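Local coordinates for putative uncharacterized protein (PDB 3UID) that probably acts as the toxin of a type II toxin-antitoxin system, as a structural homologue of Rv2035 with an AHA1-like SRPBCC fold, at residues Pro2-Val6 with Ile17-Phe21; Ala23-Ile28 with Thr116-Thr122; Ile28-Tyr32 with Val112-Thr116; Val62-Met66 with Asp97-Asn101. Where two conformers were deposited one is given. Residue numbers count along the deposited sequence, not the author numbering.

Contact 1 of 4, residues Pro2-Val6 with Ile17-Phe21; sequences PVTDV and ITAEF
This is an antiparallel strand pairing with a classic beta bulge, at one outer edge of the sheet. Strand 3-9 is the outermost strand and forms a hairpin with strand 14-21. The axes of 3-6 and 17-21 approach to 4.4 Å, with their directions at 167°. V3 faces A19 in a non-hydrogen-bonded pair, CA to CA 4.3 Å. D5 and T18 form a hydrogen-bonded pair, CA to CA 5.0 Å. V6 and I17 follow as a non-hydrogen-bonded pair at 4.6 Å between CA atoms. The register therefore slips by one residue, and T4 and D5 both face T18. T4 takes the helix-like psi of -20° that makes the bulge.

T18 O accepts from T4 N at 2.8 Å and weakly from D5 N at 3.3 Å. T4 OG1, with chi1 in p, adds a weak bond to T18 O at 3.3 Å. T18 N donates to D5 O at 2.9 Å, and E20 N to P2 O at 3.0 Å. A water bridges D5 OD2 at 2.7 Å and T18 OG1 at 2.9 Å.

V3, V6, I17 and A19 share one sheet face. V3 CG1 lies 4.3 Å from I17 CG2. On this face I17 touches A148 of helix 144-158. On its other edge, strand 14-21 bonds through I17, A19 and F21 to strand 121-129.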
loop_
_atom_site.group_PDB
_atom_site.type_symbol
_atom_site.label_atom_id
_atom_site.label_comp_id
_atom_site.label_asym_id
_atom_site.label_seq_id
_atom_site.Cartn_x
_atom_site.Cartn_y
_atom_site.Cartn_z
ATOM N N PRO A 2 -0.757 13.234 -5.796
ATOM C CA PRO A 2 -1.758 13.188 -4.726
ATOM C C PRO A 2 -2.857 12.179 -5.022
ATOM O O PRO A 2 -2.894 11.568 -6.100
ATOM C CB PRO A 2 -2.337 14.609 -4.731
ATOM C CG PRO A 2 -2.103 15.103 -6.111
ATOM C CD PRO A 2 -0.796 14.508 -6.534
ATOM N N VAL A 3 -3.758 12.004 -4.068
ATOM C CA VAL A 3 -4.889 11.125 -4.260
ATOM C C VAL A 3 -5.885 11.818 -5.196
ATOM O O VAL A 3 -6.177 13.010 -5.036
ATOM C CB VAL A 3 -5.587 10.837 -2.917
ATOM C CG1 VAL A 3 -6.826 9.965 -3.129
ATOM C CG2 VAL A 3 -4.626 10.199 -1.939
ATOM N N THR A 4 -6.393 11.076 -6.179
ATOM C CA THR A 4 -7.347 11.623 -7.140
ATOM C C THR A 4 -8.741 10.992 -7.071
ATOM O O THR A 4 -9.717 11.596 -7.547
ATOM C CB THR A 4 -6.823 11.551 -8.591
ATOM O OG1 THR A 4 -6.600 10.184 -8.958
ATOM C CG2 THR A 4 -5.520 12.338 -8.740
ATOM N N ASP A 5 -8.840 9.790 -6.486
ATOM C CA ASP A 5 -10.134 9.129 -6.319
ATOM C C ASP A 5 -10.049 8.039 -5.273
ATOM O O ASP A 5 -9.032 7.374 -5.147
ATOM C CB ASP A 5 -10.608 8.503 -7.631
ATOM C CG ASP A 5 -12.080 8.114 -7.597
ATOM O OD1 ASP A 5 -12.940 9.010 -7.664
ATOM O OD2 ASP A 5 -12.377 6.912 -7.508
ATOM N N VAL A 6 -11.141 7.875 -4.535
ATOM C CA VAL A 6 -11.330 6.756 -3.637
ATOM C C VAL A 6 -12.705 6.184 -3.937
ATOM O O VAL A 6 -13.692 6.920 -3.961
ATOM C CB VAL A 6 -11.289 7.226 -2.176
ATOM C CG1 VAL A 6 -11.650 6.075 -1.238
ATOM C CG2 VAL A 6 -9.909 7.796 -1.852
ATOM N N ILE A 17 -8.091 2.939 -4.656
ATOM C CA ILE A 17 -7.549 4.275 -4.495
ATOM C C ILE A 17 -6.722 4.595 -5.737
ATOM O O ILE A 17 -5.922 3.777 -6.200
ATOM C CB ILE A 17 -6.711 4.375 -3.218
ATOM C CG1 ILE A 17 -7.599 4.063 -2.009
ATOM C CG2 ILE A 17 -6.085 5.760 -3.113
ATOM C CD1 ILE A 17 -6.995 4.427 -0.674
ATOM N N THR A 18 -6.957 5.768 -6.302
ATOM C CA THR A 18 -6.228 6.203 -7.480
ATOM C C THR A 18 -5.402 7.425 -7.106
ATOM O O THR A 18 -5.856 8.285 -6.345
ATOM C CB THR A 18 -7.194 6.552 -8.630
ATOM O OG1 THR A 18 -8.067 5.442 -8.882
ATOM C CG2 THR A 18 -6.427 6.891 -9.907
ATOM N N ALA A 19 -4.175 7.475 -7.609
ATOM C CA ALA A 19 -3.293 8.610 -7.380
ATOM C C ALA A 19 -2.651 9.023 -8.679
ATOM O O ALA A 19 -2.566 8.229 -9.613
ATOM C CB ALA A 19 -2.200 8.237 -6.399
ATOM N N GLU A 20 -2.228 10.281 -8.727
ATOM C CA GLU A 20 -1.399 10.764 -9.815
ATOM C C GLU A 20 -0.090 11.293 -9.258
ATOM O O GLU A 20 -0.070 12.036 -8.276
ATOM C CB GLU A 20 -2.142 11.818 -10.629
ATOM C CG GLU A 20 -3.254 11.213 -11.464
ATOM C CD GLU A 20 -4.114 12.248 -12.158
ATOM O OE1 GLU A 20 -3.674 13.409 -12.291
ATOM O OE2 GLU A 20 -5.238 11.891 -12.573
ATOM N N PHE A 21 1.014 10.880 -9.874
ATOM C CA PHE A 21 2.344 11.265 -9.399
ATOM C C PHE A 21 3.110 11.962 -10.514
ATOM O O PHE A 21 3.057 11.527 -11.663
ATOM C CB PHE A 21 3.137 10.027 -8.986
ATOM C CG PHE A 21 2.553 9.275 -7.816
ATOM C CD1 PHE A 21 2.363 9.905 -6.592
ATOM C CD2 PHE A 21 2.220 7.934 -7.936
ATOM C CE1 PHE A 21 1.841 9.203 -5.506
ATOM C CE2 PHE A 21 1.700 7.223 -6.857
ATOM C CZ PHE A 21 1.508 7.860 -5.645
HETATM O O HOH W 1 -10.437 4.983 -7.252
#

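Contact 2 of 4, residues Ala23-Ile28 with Thr116-Thr122; sequences APVTRI and TEHDGGT
V25 lies over the strand ends, with its CG2 3.5 Å from T116 C and 3.6 Å from both E117 N and T122 OG1. It has the largest area covered in this contact, and chi1 in t carries CG2 to the strands. The E117 side chain also comes close, with OE2 3.9 Å from V25 CG2. E117 OE2 is hydrogen-bonded to H87 NE2.

A23 is extended. P24 holds the N-cap position, and the first turn of helix 25-33 follows, with I28 N bonded to P24 O at 3.2 Å. Opposite it, strands 109-118 and 121-129 are joined by a type I' turn from H118 to G121. D119 and G120 have phi of 73° and 77°. H118 N donates to G121 O at 3.0 Å, and G121 N gives a weak bond to H118 O at 3.2 Å.

One hydrogen bond crosses the contact. T122 OG1, with chi1 in m, donates to A23 O at 2.8 Å. G121 CA adds a CA-H...O contact to A23 O at 3.3 Å. The CA atoms of A23 and G121 are 4.7 Å apart. I28 CG1 packs 3.6 Å from T122 OG1. I28 also touches L159 and F21.

The start of helix 25-33 thus packs on a type I' beta hairpin, within the helix-on-sheet architecture of the Bet v 1-like fold.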
loop_
_atom_site.group_PDB
_atom_site.type_symbol
_atom_site.label_atom_id
_atom_site.label_comp_id
_atom_site.label_asym_id
_atom_site.label_seq_id
_atom_site.Cartn_x
_atom_site.Cartn_y
_atom_site.Cartn_z
ATOM N N ALA A 23 6.049 11.910 -11.755
ATOM C CA ALA A 23 7.292 11.207 -12.002
ATOM C C ALA A 23 6.975 10.013 -12.886
ATOM O O ALA A 23 5.821 9.571 -12.958
ATOM C CB ALA A 23 7.927 10.752 -10.672
ATOM N N PRO A 24 7.988 9.482 -13.572
ATOM C CA PRO A 24 7.777 8.369 -14.502
ATOM C C PRO A 24 7.403 7.071 -13.797
ATOM O O PRO A 24 7.704 6.900 -12.611
ATOM C CB PRO A 24 9.142 8.224 -15.192
ATOM C CG PRO A 24 9.792 9.559 -15.046
ATOM C CD PRO A 24 9.318 10.096 -13.728
ATOM N N VAL A 25 6.759 6.172 -14.533
ATOM C CA VAL A 25 6.383 4.875 -13.992
ATOM C C VAL A 25 7.590 4.148 -13.403
ATOM O O VAL A 25 7.477 3.525 -12.346
ATOM C CB VAL A 25 5.730 4.000 -15.057
ATOM C CG1 VAL A 25 5.714 2.565 -14.600
ATOM C CG2 VAL A 25 4.306 4.498 -15.338
ATOM N N THR A 26 8.730 4.223 -14.086
ATOM C CA THR A 26 9.939 3.553 -13.598
ATOM C C THR A 26 10.349 4.058 -12.222
ATOM O O THR A 26 10.801 3.278 -11.381
ATOM C CB THR A 26 11.117 3.681 -14.575
ATOM O OG1 THR A 26 11.326 5.058 -14.915
ATOM C CG2 THR A 26 10.815 2.902 -15.841
ATOM N N ARG A 27 10.178 5.355 -11.987
ATOM C CA ARG A 27 10.475 5.934 -10.665
ATOM C C ARG A 27 9.530 5.435 -9.561
ATOM O O ARG A 27 9.975 5.061 -8.475
ATOM C CB ARG A 27 10.423 7.465 -10.705
ATOM C CG ARG A 27 10.509 8.086 -9.287
ATOM C CD ARG A 27 11.903 7.884 -8.744
ATOM N NE ARG A 27 12.059 8.319 -7.348
ATOM C CZ ARG A 27 11.982 7.503 -6.298
ATOM N NH1 ARG A 27 11.730 6.213 -6.467
ATOM N NH2 ARG A 27 12.154 7.976 -5.072
ATOM N N ILE A 28 8.225 5.449 -9.827
ATOM C CA ILE A 28 7.246 4.990 -8.858
ATOM C C ILE A 28 7.453 3.514 -8.523
ATOM O O ILE A 28 7.313 3.106 -7.377
ATOM C CB ILE A 28 5.810 5.267 -9.343
ATOM C CG1 ILE A 28 5.648 6.754 -9.674
ATOM C CG2 ILE A 28 4.804 4.861 -8.281
ATOM C CD1 ILE A 28 5.860 7.689 -8.481
ATOM N N THR A 116 0.637 3.220 -14.587
ATOM C CA THR A 116 0.621 3.477 -16.020
ATOM C C THR A 116 0.950 4.914 -16.348
ATOM O O THR A 116 0.744 5.819 -15.538
ATOM C CB THR A 116 -0.716 3.063 -16.650
ATOM O OG1 THR A 116 -1.794 3.698 -15.953
ATOM C CG2 THR A 116 -0.882 1.545 -16.562
ATOM N N GLU A 117 1.476 5.113 -17.549
ATOM C CA GLU A 117 1.906 6.423 -17.972
ATOM C C GLU A 117 0.691 7.319 -18.120
ATOM O O GLU A 117 -0.316 6.937 -18.722
ATOM C CB GLU A 117 2.681 6.323 -19.293
ATOM C CG GLU A 117 3.935 5.432 -19.242
ATOM C CD GLU A 117 3.628 3.932 -19.230
ATOM O OE1 GLU A 117 2.450 3.547 -19.434
ATOM O OE2 GLU A 117 4.572 3.135 -19.016
ATOM N N HIS A 118 0.776 8.510 -17.546
ATOM C CA HIS A 118 -0.325 9.452 -17.582
ATOM C C HIS A 118 0.265 10.853 -17.627
ATOM O O HIS A 118 0.588 11.433 -16.590
ATOM C CB HIS A 118 -1.213 9.274 -16.353
ATOM C CG HIS A 118 -2.501 10.029 -16.425
ATOM N ND1 HIS A 118 -2.611 11.346 -16.038
ATOM C CD2 HIS A 118 -3.732 9.654 -16.846
ATOM C CE1 HIS A 118 -3.857 11.751 -16.215
ATOM N NE2 HIS A 118 -4.556 10.744 -16.705
ATOM N N ASP A 119 0.434 11.371 -18.843
ATOM C CA ASP A 119 1.012 12.697 -19.067
ATOM C C ASP A 119 2.513 12.733 -18.805
ATOM O O ASP A 119 3.032 13.743 -18.338
ATOM C CB ASP A 119 0.313 13.750 -18.201
ATOM C CG ASP A 119 -1.165 13.866 -18.508
ATOM O OD1 ASP A 119 -1.944 14.165 -17.577
ATOM O OD2 ASP A 119 -1.548 13.659 -19.679
ATOM N N GLY A 120 3.203 11.635 -19.110
ATOM C CA GLY A 120 4.625 11.518 -18.825
ATOM C C GLY A 120 4.866 11.240 -17.355
ATOM O O GLY A 120 5.989 10.925 -16.932
ATOM N N GLY A 121 3.790 11.370 -16.579
ATOM C CA GLY A 121 3.792 11.063 -15.162
ATOM C C GLY A 121 3.187 9.692 -14.946
ATOM O O GLY A 121 3.192 8.862 -15.863
ATOM N N THR A 122 2.665 9.444 -13.748
ATOM C CA THR A 122 2.144 8.124 -13.418
ATOM C C THR A 122 0.763 8.192 -12.804
ATOM O O THR A 122 0.528 8.956 -11.861
ATOM C CB THR A 122 3.060 7.406 -12.410
ATOM O OG1 THR A 122 4.347 7.218 -13.002
ATOM C CG2 THR A 122 2.484 6.041 -12.011
#

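Contact 3 of 4, residues Ile28-Tyr32 with Val112-Thr116; sequences IWQIY and VYTFT
F115 has the most surface buried here, followed by Y32 and W29. F115 projects from strand 109-118 toward helix 25-33, with chi1 in m. The segments 28-32 and 112-116 approach to 10.2 Å between axes, and their directions make 152°. Side chains fill this space, and no hydrogen bond crosses it. The nearest CA atoms are those of W29 and F115, 7.6 Å apart.

Y32 also points at the strand, with chi1 in m. Its CE2 lies 3.6 Å from F115 CZ. The two rings are nearly parallel, at 23°, but slid apart, with centroids 5.4 Å from each other. Y113, two residues before F115 on the same side of the strand, turns its edge to the face of Y32. This is an offset edge-to-face pair, with centroids 5.7 Å apart and planes at 78°. Its closest atoms are Y32 CE1 and Y113 CE2, at 3.9 Å.

W29 has chi1 in t, which swings the indole back to the strand. Its edge meets F115, with CE3 3.9 Å from CD2 of F115. I28 CG2 sits 3.9 Å from F115 CD1.

The Y32 hydroxyl is hydrogen-bonded to that of Y126 on strand 121-129. I28 and Y32 also touch I155 of helix 144-158. Y32, Y113 and F115 form an aromatic cluster between helix 25-33 and the sheet; helices packed on an antiparallel sheet are the layout of the SRPBCC fold.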
loop_
_atom_site.group_PDB
_atom_site.type_symbol
_atom_site.label_atom_id
_atom_site.label_comp_id
_atom_site.label_asym_id
_atom_site.label_seq_id
_atom_site.Cartn_x
_atom_site.Cartn_y
_atom_site.Cartn_z
ATOM N N ILE A 28 8.225 5.449 -9.827
ATOM C CA ILE A 28 7.246 4.990 -8.858
ATOM C C ILE A 28 7.453 3.514 -8.523
ATOM O O ILE A 28 7.313 3.106 -7.377
ATOM C CB ILE A 28 5.810 5.267 -9.343
ATOM C CG1 ILE A 28 5.648 6.754 -9.674
ATOM C CG2 ILE A 28 4.804 4.861 -8.281
ATOM C CD1 ILE A 28 5.860 7.689 -8.481
ATOM N N TRP A 29 7.809 2.711 -9.522
ATOM C CA TRP A 29 8.069 1.302 -9.277
ATOM C C TRP A 29 9.101 1.123 -8.158
ATOM O O TRP A 29 8.960 0.245 -7.310
ATOM C CB TRP A 29 8.562 0.606 -10.550
ATOM C CG TRP A 29 8.841 -0.845 -10.322
ATOM C CD1 TRP A 29 10.052 -1.421 -10.039
ATOM C CD2 TRP A 29 7.885 -1.904 -10.310
ATOM N NE1 TRP A 29 9.908 -2.776 -9.884
ATOM C CE2 TRP A 29 8.585 -3.099 -10.037
ATOM C CE3 TRP A 29 6.504 -1.964 -10.521
ATOM C CZ2 TRP A 29 7.949 -4.333 -9.970
ATOM C CZ3 TRP A 29 5.874 -3.193 -10.442
ATOM C CH2 TRP A 29 6.594 -4.358 -10.176
ATOM N N GLN A 30 10.132 1.958 -8.169
ATOM C CA GLN A 30 11.223 1.842 -7.205
ATOM C C GLN A 30 10.835 2.190 -5.770
ATOM O O GLN A 30 11.525 1.781 -4.820
ATOM C CB GLN A 30 12.427 2.678 -7.655
ATOM C CG GLN A 30 13.073 2.173 -8.928
ATOM C CD GLN A 30 13.601 0.744 -8.814
ATOM O OE1 GLN A 30 14.000 0.303 -7.730
ATOM N NE2 GLN A 30 13.598 0.024 -9.919
ATOM N N ILE A 31 9.751 2.943 -5.604
ATOM C CA ILE A 31 9.182 3.183 -4.277
ATOM C C ILE A 31 8.849 1.845 -3.601
ATOM O O ILE A 31 9.083 1.664 -2.396
ATOM C CB ILE A 31 7.902 4.051 -4.349
ATOM C CG1 ILE A 31 8.198 5.463 -4.893
ATOM C CG2 ILE A 31 7.198 4.115 -2.983
ATOM C CD1 ILE A 31 8.933 6.350 -3.925
ATOM N N TYR A 32 8.291 0.916 -4.379
ATOM C CA TYR A 32 7.864 -0.386 -3.870
ATOM C C TYR A 32 8.960 -1.441 -3.943
ATOM O O TYR A 32 8.985 -2.363 -3.133
ATOM C CB TYR A 32 6.597 -0.840 -4.611
ATOM C CG TYR A 32 5.503 0.162 -4.385
ATOM C CD1 TYR A 32 4.726 0.118 -3.237
ATOM C CD2 TYR A 32 5.299 1.208 -5.280
ATOM C CE1 TYR A 32 3.751 1.079 -2.996
ATOM C CE2 TYR A 32 4.323 2.172 -5.053
ATOM C CZ TYR A 32 3.550 2.094 -3.912
ATOM O OH TYR A 32 2.593 3.048 -3.676
ATOM N N VAL A 112 -4.050 -5.658 -6.248
ATOM C CA VAL A 112 -3.317 -5.409 -7.478
ATOM C C VAL A 112 -2.957 -3.925 -7.571
ATOM O O VAL A 112 -3.840 -3.064 -7.560
ATOM C CB VAL A 112 -4.113 -5.795 -8.719
ATOM C CG1 VAL A 112 -3.236 -5.634 -9.974
ATOM C CG2 VAL A 112 -4.613 -7.222 -8.603
ATOM N N TYR A 113 -1.663 -3.633 -7.658
ATOM C CA TYR A 113 -1.192 -2.268 -7.879
ATOM C C TYR A 113 -0.772 -2.122 -9.328
ATOM O O TYR A 113 0.018 -2.921 -9.836
ATOM C CB TYR A 113 0.038 -1.987 -7.015
ATOM C CG TYR A 113 -0.216 -1.845 -5.525
ATOM C CD1 TYR A 113 -1.427 -2.213 -4.945
ATOM C CD2 TYR A 113 0.787 -1.339 -4.701
ATOM C CE1 TYR A 113 -1.631 -2.060 -3.557
ATOM C CE2 TYR A 113 0.606 -1.194 -3.337
ATOM C CZ TYR A 113 -0.599 -1.556 -2.774
ATOM O OH TYR A 113 -0.780 -1.406 -1.424
ATOM N N THR A 114 -1.292 -1.095 -9.989
ATOM C CA THR A 114 -0.985 -0.872 -11.388
ATOM C C THR A 114 -0.495 0.557 -11.607
ATOM O O THR A 114 -1.119 1.513 -11.129
ATOM C CB THR A 114 -2.206 -1.190 -12.264
ATOM O OG1 THR A 114 -2.613 -2.540 -12.013
ATOM C CG2 THR A 114 -1.878 -1.028 -13.734
ATOM N N PHE A 115 0.622 0.685 -12.325
ATOM C CA PHE A 115 1.260 1.974 -12.597
ATOM C C PHE A 115 1.312 2.183 -14.107
ATOM O O PHE A 115 1.932 1.407 -14.841
ATOM C CB PHE A 115 2.678 2.006 -12.009
ATOM C CG PHE A 115 2.740 1.551 -10.585
ATOM C CD1 PHE A 115 2.150 2.307 -9.588
ATOM C CD2 PHE A 115 3.375 0.371 -10.242
ATOM C CE1 PHE A 115 2.188 1.893 -8.269
ATOM C CE2 PHE A 115 3.408 -0.054 -8.922
ATOM C CZ PHE A 115 2.820 0.715 -7.933
ATOM N N THR A 116 0.637 3.220 -14.587
ATOM C CA THR A 116 0.621 3.477 -16.020
ATOM C C THR A 116 0.950 4.914 -16.348
ATOM O O THR A 116 0.744 5.819 -15.538
ATOM C CB THR A 116 -0.716 3.063 -16.650
ATOM O OG1 THR A 116 -1.794 3.698 -15.953
ATOM C CG2 THR A 116 -0.882 1.545 -16.562
#

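Contact 4 of 4, residues Val62-Met66 with Asp97-Asn101; sequences VTYFM and DEDFN
Aromatic contacts dominate. F100 points at strand 61-67 with chi1 in m, and F65 reaches across to it, also in m. Their rings are nearly parallel, at 13°, but barely overlap, with centroids 5.0 Å apart. F65 CE1 comes within 3.5 Å of F100 CZ. T63 makes a CH-pi contact. Its CB stands 3.7 Å from the centroid of the F100 ring, 9° off the normal. At the edge of that ring, Y64 O lies 3.4 Å from F100 CE1.

The backbones stay apart, at 7.3 Å between the CA atoms of T63 and F100, and no hydrogen bond joins the segments. Residues 62-66 are extended. Residues 97-101 lie in the long connection between strands 88-96 and 109-118. A type I turn runs from D97 to F100, closed by F100 N to D97 O at 3.0 Å. D97 OD1 accepts from D99 N at 2.9 Å, an Asx turn, and also from N101 N at 3.0 Å. F100 itself has a positive phi of 66°.

A charged pair lies by the F65 ring. E98 OE2 sits over the ring face, 3.5 Å from F65 CZ, and is salt-bridged to K73. K73 also forms a cation-pi pair with F65.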
loop_
_atom_site.group_PDB
_atom_site.type_symbol
_atom_site.label_atom_id
_atom_site.label_comp_id
_atom_site.label_asym_id
_atom_site.label_seq_id
_atom_site.Cartn_x
_atom_site.Cartn_y
_atom_site.Cartn_z
ATOM N N VAL A 62 6.697 -9.554 1.869
ATOM C CA VAL A 62 7.065 -8.284 2.484
ATOM C C VAL A 62 6.422 -8.259 3.857
ATOM O O VAL A 62 5.223 -8.503 3.989
ATOM C CB VAL A 62 6.573 -7.077 1.683
ATOM C CG1 VAL A 62 6.973 -5.768 2.381
ATOM C CG2 VAL A 62 7.117 -7.125 0.256
ATOM N N THR A 63 7.210 -7.966 4.881
ATOM C CA THR A 63 6.662 -7.863 6.241
ATOM C C THR A 63 6.948 -6.487 6.809
ATOM O O THR A 63 8.000 -5.918 6.553
ATOM C CB THR A 63 7.208 -8.948 7.173
ATOM O OG1 THR A 63 8.637 -8.819 7.304
ATOM C CG2 THR A 63 6.875 -10.322 6.608
ATOM N N TYR A 64 6.011 -5.930 7.561
ATOM C CA TYR A 64 6.140 -4.525 7.951
ATOM C C TYR A 64 5.454 -4.180 9.267
ATOM O O TYR A 64 4.497 -4.849 9.695
ATOM C CB TYR A 64 5.553 -3.625 6.854
ATOM C CG TYR A 64 4.111 -3.938 6.533
ATOM C CD1 TYR A 64 3.785 -4.732 5.439
ATOM C CD2 TYR A 64 3.079 -3.477 7.346
ATOM C CE1 TYR A 64 2.463 -5.036 5.143
ATOM C CE2 TYR A 64 1.754 -3.785 7.059
ATOM C CZ TYR A 64 1.460 -4.559 5.950
ATOM O OH TYR A 64 0.150 -4.874 5.661
ATOM N N PHE A 65 5.954 -3.130 9.905
ATOM C CA PHE A 65 5.257 -2.489 11.012
ATOM C C PHE A 65 4.810 -1.116 10.557
ATOM O O PHE A 65 5.539 -0.426 9.844
ATOM C CB PHE A 65 6.174 -2.315 12.227
ATOM C CG PHE A 65 6.707 -3.598 12.786
ATOM C CD1 PHE A 65 5.865 -4.662 13.030
ATOM C CD2 PHE A 65 8.059 -3.732 13.073
ATOM C CE1 PHE A 65 6.354 -5.844 13.559
ATOM C CE2 PHE A 65 8.557 -4.911 13.608
ATOM C CZ PHE A 65 7.699 -5.971 13.846
ATOM N N MET A 66 3.619 -0.721 10.994
ATOM C CA MET A 66 3.126 0.614 10.717
ATOM C C MET A 66 2.552 1.201 11.989
ATOM O O MET A 66 2.288 0.481 12.957
ATOM C CB MET A 66 2.047 0.593 9.636
ATOM C CG MET A 66 2.519 0.118 8.276
ATOM S SD MET A 66 1.142 0.044 7.123
ATOM C CE MET A 66 0.599 1.743 7.147
ATOM N N ASP A 97 0.630 -9.979 14.391
ATOM C CA ASP A 97 1.222 -9.504 15.624
ATOM C C ASP A 97 2.692 -9.156 15.394
ATOM O O ASP A 97 3.152 -9.140 14.258
ATOM C CB ASP A 97 1.007 -10.512 16.773
ATOM C CG ASP A 97 1.717 -11.846 16.549
ATOM O OD1 ASP A 97 2.659 -11.905 15.735
ATOM O OD2 ASP A 97 1.345 -12.829 17.234
ATOM N N GLU A 98 3.414 -8.855 16.463
ATOM C CA GLU A 98 4.795 -8.399 16.327
ATOM C C GLU A 98 5.684 -9.465 15.678
ATOM O O GLU A 98 6.716 -9.147 15.081
ATOM C CB GLU A 98 5.349 -8.007 17.698
ATOM C CG GLU A 98 6.691 -7.285 17.642
ATOM C CD GLU A 98 6.560 -5.787 17.448
ATOM O OE1 GLU A 98 5.422 -5.277 17.484
ATOM O OE2 GLU A 98 7.599 -5.113 17.270
ATOM N N ASP A 99 5.287 -10.728 15.810
ATOM C CA ASP A 99 6.067 -11.847 15.274
ATOM C C ASP A 99 5.666 -12.227 13.858
ATOM O O ASP A 99 6.146 -13.226 13.310
ATOM C CB ASP A 99 5.903 -13.071 16.176
ATOM C CG ASP A 99 6.439 -12.837 17.572
ATOM O OD1 ASP A 99 7.407 -12.056 17.724
ATOM O OD2 ASP A 99 5.885 -13.425 18.525
ATOM N N PHE A 100 4.769 -11.430 13.293
ATOM C CA PHE A 100 4.152 -11.668 11.978
ATOM C C PHE A 100 3.264 -12.902 11.904
ATOM O O PHE A 100 3.042 -13.451 10.825
ATOM C CB PHE A 100 5.184 -11.612 10.841
ATOM C CG PHE A 100 5.894 -10.299 10.778
ATOM C CD1 PHE A 100 5.190 -9.150 10.483
ATOM C CD2 PHE A 100 7.238 -10.201 11.090
ATOM C CE1 PHE A 100 5.828 -7.913 10.455
ATOM C CE2 PHE A 100 7.882 -8.973 11.054
ATOM C CZ PHE A 100 7.171 -7.833 10.753
ATOM N N ASN A 101 2.725 -13.305 13.049
ATOM C CA ASN A 101 1.688 -14.324 13.065
ATOM C C ASN A 101 0.311 -13.675 12.989
ATOM O O ASN A 101 0.029 -12.733 13.723
ATOM C CB ASN A 101 1.794 -15.194 14.321
ATOM C CG ASN A 101 3.141 -15.876 14.438
ATOM O OD1 ASN A 101 3.803 -15.810 15.476
ATOM N ND2 ASN A 101 3.575 -16.496 13.352
#

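All four contacts reach the same antiparallel sheet. Contact 3 is the buried one, made of aromatic and aliphatic side chains without a crossing hydrogen bond. Contact 2 shares I28 and T116 with it and continues the same helix-on-strand packing to the hairpin end, where a threonine hydroxyl bonds to the backbone. Contact 1 lies at an edge of the sheet and depends mostly on backbone hydrogen bonds. It meets contacts 2 and 3 where F21 CB packs 3.6 Å from I28 CD1, and contact 2 also through a probable hydrogen bond from F21 N to T122 O, 2.8 Å. Contact 4 is also partly exposed, but stands apart, its centre about 26 Å from that of contact 1. There a turn meets a strand through ring packing.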